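Local coordinates for protein 5-oxopent-3-ene-1,2,5-tricarboxylate decarboxylase (PDB 6IYM) that belongs to the fumarylacetoacetate hydrolase family and holds a magnesium ion through three acidic side chains at the site characteristic of that fold, at residues Leu117-Ile131 against Val147-Leu161. Numbering follows the deposited sequence.
Sequences LTQQLDYEGELAIII and VFGYSIINDVTARDL. With MG (magnesium ion), chain C.
Glu124, Glu126 and Asp155 bind the magnesium ion of the fumarylacetoacetate hydrolase fold at the point where two adjacent antiparallel strands are interrupted. Each gives one oxygen: Glu124 OE2 and Glu126 OE2 lie 2.0 Å from the magnesium and Asp155 OD2 2.1 Å. The side chains of Glu124 and Asp155 lie side by side, with their carboxylate planes 82° apart. Glu126 OE1 is hydrogen-bonded outside the two strands, where Gly240 is the partner of this side chain. The other oxygen of Glu124 is taken by Arg159, whose NH2 reaches OE1 at 2.8 Å on the anti side and near the guanidinium plane. Bent at chi2 (-65°), the arginine also turns its NE-NH2 side to Asp122, both nitrogens meeting OD2, with NE at 2.9 Å. This salt-bridge network makes Arg159 a second-shell residue that probably helps to position Glu124. Asp155 centres an inverse gamma turn, and Asn154 OD1 accepts Glu124 N at 3.0 Å in a nearly straight bond, while Asp155 N donates to Glu124 O. Regular pairing resumes at Gly125 with Asn154, runs to Ile130 with Gly149 and closes in a classic beta bulge, where Ile130 O accepts both Phe148 N and Gly149 N. Between these ends, Leu127 CD1 packs on Tyr150 CB at 3.8 Å. Lys99 and Lys172 reach the Asp155 carboxylate, and His247 N adds a bond to Asp122 OD2. Strand 121-131 is flanked by strand 236-238 and strand 147-158 by strand 178-186; helix 218-225 packs on Ile129 and Tyr150, while strand 260-265 of the second sheet lies against Ile152 and Asn154.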
loop_
_atom_site.group_PDB
_atom_site.type_symbol
_atom_site.label_atom_id
_atom_site.label_comp_id
_atom_site.label_asym_id
_atom_site.label_seq_id
_atom_site.Cartn_x
_atom_site.Cartn_y
_atom_site.Cartn_z
ATOM N N LEU A 117 -12.245 -7.241 -17.488
ATOM C CA LEU A 117 -12.059 -5.934 -16.788
ATOM C C LEU A 117 -11.342 -4.925 -17.677
ATOM O O LEU A 117 -11.575 -3.726 -17.440
ATOM C CB LEU A 117 -11.309 -6.151 -15.467
ATOM C CG LEU A 117 -11.872 -7.265 -14.581
ATOM C CD1 LEU A 117 -11.216 -7.279 -13.206
ATOM C CD2 LEU A 117 -13.381 -7.128 -14.421
ATOM N N THR A 118 -10.495 -5.379 -18.618
ATOM C CA THR A 118 -9.603 -4.509 -19.433
ATOM C C THR A 118 -9.607 -4.924 -20.910
ATOM O O THR A 118 -9.543 -6.149 -21.170
ATOM C CB THR A 118 -8.113 -4.603 -19.057
ATOM O OG1 THR A 118 -7.904 -5.070 -17.729
ATOM C CG2 THR A 118 -7.434 -3.266 -19.232
ATOM N N GLN A 119 -9.612 -3.944 -21.821
ATOM C CA GLN A 119 -9.194 -4.148 -23.238
ATOM C C GLN A 119 -8.073 -3.164 -23.591
ATOM O O GLN A 119 -7.812 -3.007 -24.777
ATOM C CB GLN A 119 -10.381 -4.013 -24.202
ATOM C CG GLN A 119 -11.495 -5.026 -23.962
ATOM C CD GLN A 119 -11.095 -6.450 -24.249
ATOM O OE1 GLN A 119 -11.329 -7.361 -23.449
ATOM N NE2 GLN A 119 -10.499 -6.657 -25.409
ATOM N N GLN A 120 -7.444 -2.517 -22.598
ATOM C CA GLN A 120 -6.257 -1.646 -22.799
ATOM C C GLN A 120 -5.149 -2.033 -21.811
ATOM O O GLN A 120 -4.619 -1.157 -21.135
ATOM C CB GLN A 120 -6.677 -0.188 -22.713
ATOM C CG GLN A 120 -7.753 0.197 -23.735
ATOM C CD GLN A 120 -7.901 1.692 -23.805
ATOM O OE1 GLN A 120 -7.774 2.398 -22.803
ATOM N NE2 GLN A 120 -8.098 2.200 -25.004
ATOM N N LEU A 121 -4.815 -3.314 -21.733
ATOM C CA LEU A 121 -3.703 -3.809 -20.892
ATOM C C LEU A 121 -2.358 -3.370 -21.495
ATOM O O LEU A 121 -2.171 -3.548 -22.733
ATOM C CB LEU A 121 -3.778 -5.319 -20.821
ATOM C CG LEU A 121 -2.762 -5.936 -19.870
ATOM C CD1 LEU A 121 -3.003 -5.437 -18.454
ATOM C CD2 LEU A 121 -2.846 -7.442 -19.943
ATOM N N ASP A 122 -1.460 -2.819 -20.672
ATOM C CA ASP A 122 -0.199 -2.196 -21.147
ATOM C C ASP A 122 0.934 -2.581 -20.213
ATOM O O ASP A 122 0.618 -2.978 -19.069
ATOM C CB ASP A 122 -0.339 -0.674 -21.261
ATOM C CG ASP A 122 0.586 -0.006 -22.269
ATOM O OD1 ASP A 122 1.415 -0.717 -22.882
ATOM O OD2 ASP A 122 0.534 1.244 -22.373
ATOM N N TYR A 123 2.177 -2.466 -20.718
ATOM C CA TYR A 123 3.450 -2.731 -20.015
ATOM C C TYR A 123 4.096 -1.394 -19.591
ATOM O O TYR A 123 3.836 -0.309 -20.183
ATOM C CB TYR A 123 4.410 -3.533 -20.901
ATOM C CG TYR A 123 4.624 -2.906 -22.257
ATOM C CD1 TYR A 123 5.602 -1.959 -22.474
ATOM C CD2 TYR A 123 3.765 -3.186 -23.306
ATOM C CE1 TYR A 123 5.760 -1.352 -23.711
ATOM C CE2 TYR A 123 3.898 -2.580 -24.546
ATOM C CZ TYR A 123 4.892 -1.644 -24.746
ATOM O OH TYR A 123 4.991 -1.018 -25.960
ATOM N N GLU A 124 4.994 -1.468 -18.614
ATOM C CA GLU A 124 5.931 -0.361 -18.251
ATOM C C GLU A 124 7.145 -0.992 -17.569
ATOM O O GLU A 124 7.000 -1.471 -16.439
ATOM C CB GLU A 124 5.316 0.656 -17.282
ATOM C CG GLU A 124 4.205 1.514 -17.863
ATOM C CD GLU A 124 3.747 2.707 -17.018
ATOM O OE1 GLU A 124 2.884 3.446 -17.502
ATOM O OE2 GLU A 124 4.205 2.858 -15.860
ATOM N N GLY A 125 8.289 -1.003 -18.244
ATOM C CA GLY A 125 9.537 -1.543 -17.680
ATOM C C GLY A 125 10.186 -0.524 -16.792
ATOM O O GLY A 125 10.207 0.666 -17.192
ATOM N N GLU A 126 10.649 -0.918 -15.605
ATOM C CA GLU A 126 11.070 0.090 -14.573
ATOM C C GLU A 126 12.210 -0.415 -13.678
ATOM O O GLU A 126 12.233 -1.623 -13.308
ATOM C CB GLU A 126 9.865 0.494 -13.728
ATOM C CG GLU A 126 8.719 1.116 -14.510
ATOM C CD GLU A 126 7.699 1.954 -13.721
ATOM O OE1 GLU A 126 7.974 2.290 -12.533
ATOM O OE2 GLU A 126 6.648 2.337 -14.326
ATOM N N LEU A 127 13.123 0.493 -13.328
ATOM C CA LEU A 127 14.151 0.267 -12.286
ATOM C C LEU A 127 13.475 0.399 -10.924
ATOM O O LEU A 127 12.799 1.408 -10.694
ATOM C CB LEU A 127 15.260 1.305 -12.436
ATOM C CG LEU A 127 16.313 1.311 -11.329
ATOM C CD1 LEU A 127 17.057 -0.007 -11.289
ATOM C CD2 LEU A 127 17.280 2.475 -11.531
ATOM N N ALA A 128 13.641 -0.602 -10.076
ATOM C CA ALA A 128 13.072 -0.645 -8.722
ATOM C C ALA A 128 14.184 -0.370 -7.720
ATOM O O ALA A 128 15.188 -1.082 -7.780
ATOM C CB ALA A 128 12.474 -1.994 -8.460
ATOM N N ILE A 129 14.001 0.622 -6.844
ATOM C CA ILE A 129 14.851 0.823 -5.626
ATOM C C ILE A 129 14.359 -0.086 -4.489
ATOM O O ILE A 129 13.161 -0.012 -4.128
ATOM C CB ILE A 129 14.828 2.292 -5.167
ATOM C CG1 ILE A 129 15.195 3.262 -6.291
ATOM C CG2 ILE A 129 15.711 2.476 -3.940
ATOM C CD1 ILE A 129 14.809 4.705 -5.983
ATOM N N ILE A 130 15.267 -0.840 -3.878
ATOM C CA ILE A 130 14.997 -1.684 -2.685
ATOM C C ILE A 130 15.572 -1.007 -1.432
ATOM O O ILE A 130 16.785 -0.918 -1.319
ATOM C CB ILE A 130 15.594 -3.076 -2.886
ATOM C CG1 ILE A 130 15.167 -3.687 -4.222
ATOM C CG2 ILE A 130 15.223 -3.962 -1.714
ATOM C CD1 ILE A 130 13.715 -4.073 -4.263
ATOM N N ILE A 131 14.724 -0.584 -0.500
ATOM C CA ILE A 131 15.146 0.181 0.719
ATOM C C ILE A 131 15.677 -0.850 1.711
ATOM O O ILE A 131 15.040 -1.916 1.847
ATOM C CB ILE A 131 13.975 1.007 1.277
ATOM C CG1 ILE A 131 13.458 2.012 0.249
ATOM C CG2 ILE A 131 14.322 1.666 2.603
ATOM C CD1 ILE A 131 14.442 3.103 -0.096
ATOM N N VAL A 147 19.668 2.506 0.812
ATOM C CA VAL A 147 19.305 1.621 -0.335
ATOM C C VAL A 147 20.028 0.280 -0.128
ATOM O O VAL A 147 21.252 0.252 0.017
ATOM C CB VAL A 147 19.614 2.288 -1.697
ATOM C CG1 VAL A 147 19.398 1.333 -2.870
ATOM C CG2 VAL A 147 18.787 3.547 -1.928
ATOM N N PHE A 148 19.298 -0.820 -0.090
ATOM C CA PHE A 148 19.911 -2.170 -0.100
ATOM C C PHE A 148 20.390 -2.477 -1.527
ATOM O O PHE A 148 21.406 -3.165 -1.707
ATOM C CB PHE A 148 18.903 -3.221 0.352
ATOM C CG PHE A 148 19.470 -4.609 0.401
ATOM C CD1 PHE A 148 20.305 -4.992 1.444
ATOM C CD2 PHE A 148 19.187 -5.525 -0.606
ATOM C CE1 PHE A 148 20.830 -6.273 1.492
ATOM C CE2 PHE A 148 19.722 -6.804 -0.556
ATOM C CZ PHE A 148 20.545 -7.170 0.486
ATOM N N GLY A 149 19.620 -2.052 -2.537
ATOM C CA GLY A 149 19.918 -2.422 -3.931
ATOM C C GLY A 149 18.785 -2.111 -4.891
ATOM O O GLY A 149 17.991 -1.215 -4.595
ATOM N N TYR A 150 18.776 -2.803 -6.035
ATOM C CA TYR A 150 17.913 -2.483 -7.196
ATOM C C TYR A 150 17.456 -3.776 -7.874
ATOM O O TYR A 150 18.187 -4.789 -7.845
ATOM C CB TYR A 150 18.650 -1.593 -8.193
ATOM C CG TYR A 150 19.288 -0.346 -7.644
ATOM C CD1 TYR A 150 20.590 -0.360 -7.163
ATOM C CD2 TYR A 150 18.612 0.860 -7.655
ATOM C CE1 TYR A 150 21.189 0.793 -6.679
ATOM C CE2 TYR A 150 19.200 2.022 -7.179
ATOM C CZ TYR A 150 20.495 1.988 -6.688
ATOM O OH TYR A 150 21.054 3.143 -6.225
ATOM N N SER A 151 16.263 -3.716 -8.470
ATOM C CA SER A 151 15.631 -4.832 -9.221
ATOM C C SER A 151 14.772 -4.250 -10.334
ATOM O O SER A 151 14.870 -3.039 -10.625
ATOM C CB SER A 151 14.843 -5.712 -8.261
ATOM O OG SER A 151 14.527 -6.968 -8.831
ATOM N N ILE A 152 13.974 -5.097 -10.966
ATOM C CA ILE A 152 13.081 -4.695 -12.079
ATOM C C ILE A 152 11.651 -4.867 -11.599
ATOM O O ILE A 152 11.386 -5.820 -10.890
ATOM C CB ILE A 152 13.366 -5.511 -13.347
ATOM C CG1 ILE A 152 14.872 -5.683 -13.562
ATOM C CG2 ILE A 152 12.668 -4.883 -14.540
ATOM C CD1 ILE A 152 15.254 -6.533 -14.762
ATOM N N ILE A 153 10.803 -3.919 -11.959
ATOM C CA ILE A 153 9.329 -3.970 -11.850
ATOM C C ILE A 153 8.773 -3.777 -13.260
ATOM O O ILE A 153 9.263 -2.895 -13.957
ATOM C CB ILE A 153 8.831 -2.882 -10.883
ATOM C CG1 ILE A 153 9.193 -3.249 -9.450
ATOM C CG2 ILE A 153 7.346 -2.634 -11.041
ATOM C CD1 ILE A 153 8.308 -4.289 -8.889
ATOM N N ASN A 154 7.781 -4.581 -13.637
ATOM C CA ASN A 154 6.885 -4.300 -14.782
ATOM C C ASN A 154 5.593 -3.753 -14.179
ATOM O O ASN A 154 4.818 -4.548 -13.573
ATOM C CB ASN A 154 6.681 -5.530 -15.669
ATOM C CG ASN A 154 6.018 -5.211 -16.994
ATOM O OD1 ASN A 154 5.464 -4.122 -17.188
ATOM N ND2 ASN A 154 5.975 -6.194 -17.870
ATOM N N ASP A 155 5.381 -2.445 -14.329
ATOM C CA ASP A 155 4.193 -1.736 -13.790
ATOM C C ASP A 155 3.076 -2.002 -14.783
ATOM O O ASP A 155 2.711 -1.085 -15.524
ATOM C CB ASP A 155 4.495 -0.245 -13.539
ATOM C CG ASP A 155 3.318 0.640 -13.114
ATOM O OD1 ASP A 155 2.253 0.101 -12.769
ATOM O OD2 ASP A 155 3.465 1.899 -13.153
ATOM N N VAL A 156 2.577 -3.225 -14.825
ATOM C CA VAL A 156 1.474 -3.606 -15.757
ATOM C C VAL A 156 0.251 -2.750 -15.377
ATOM O O VAL A 156 0.018 -2.547 -14.168
ATOM C CB VAL A 156 1.165 -5.117 -15.724
ATOM C CG1 VAL A 156 -0.036 -5.457 -16.602
ATOM C CG2 VAL A 156 2.358 -5.974 -16.094
ATOM N N THR A 157 -0.483 -2.248 -16.374
ATOM C CA THR A 157 -1.503 -1.193 -16.230
ATOM C C THR A 157 -2.693 -1.462 -17.163
ATOM O O THR A 157 -2.468 -1.768 -18.348
ATOM C CB THR A 157 -0.909 0.181 -16.566
ATOM O OG1 THR A 157 0.244 0.485 -15.783
ATOM C CG2 THR A 157 -1.929 1.289 -16.416
ATOM N N ALA A 158 -3.915 -1.287 -16.650
ATOM C CA ALA A 158 -5.169 -1.245 -17.424
ATOM C C ALA A 158 -5.463 0.224 -17.709
ATOM O O ALA A 158 -5.982 0.906 -16.825
ATOM C CB ALA A 158 -6.290 -1.892 -16.636
ATOM N N ARG A 159 -5.135 0.697 -18.901
ATOM C CA ARG A 159 -5.252 2.134 -19.277
ATOM C C ARG A 159 -6.709 2.620 -19.142
ATOM O O ARG A 159 -6.900 3.821 -18.812
ATOM C CB ARG A 159 -4.704 2.345 -20.688
ATOM C CG ARG A 159 -3.240 1.965 -20.845
ATOM C CD ARG A 159 -2.347 2.857 -20.014
ATOM N NE ARG A 159 -0.937 2.523 -20.161
ATOM C CZ ARG A 159 0.056 3.039 -19.426
ATOM N NH1 ARG A 159 -0.202 3.925 -18.478
ATOM N NH2 ARG A 159 1.309 2.669 -19.646
ATOM N N ASP A 160 -7.696 1.743 -19.330
ATOM C CA ASP A 160 -9.139 2.108 -19.274
ATOM C C ASP A 160 -9.570 2.200 -17.792
ATOM O O ASP A 160 -10.306 3.142 -17.446
ATOM C CB ASP A 160 -9.987 1.185 -20.172
ATOM C CG ASP A 160 -9.664 -0.293 -20.052
ATOM O OD1 ASP A 160 -8.809 -0.656 -19.190
ATOM O OD2 ASP A 160 -10.298 -1.086 -20.768
ATOM N N LEU A 161 -9.068 1.323 -16.924
ATOM C CA LEU A 161 -9.378 1.344 -15.469
ATOM C C LEU A 161 -8.743 2.589 -14.825
ATOM O O LEU A 161 -9.330 3.148 -13.840
ATOM C CB LEU A 161 -8.882 0.041 -14.833
ATOM C CG LEU A 161 -9.800 -1.163 -14.989
ATOM C CD1 LEU A 161 -10.246 -1.336 -16.418
ATOM C CD2 LEU A 161 -9.119 -2.422 -14.496
HETATM MG MG MG C . 4.892 3.183 -13.994
#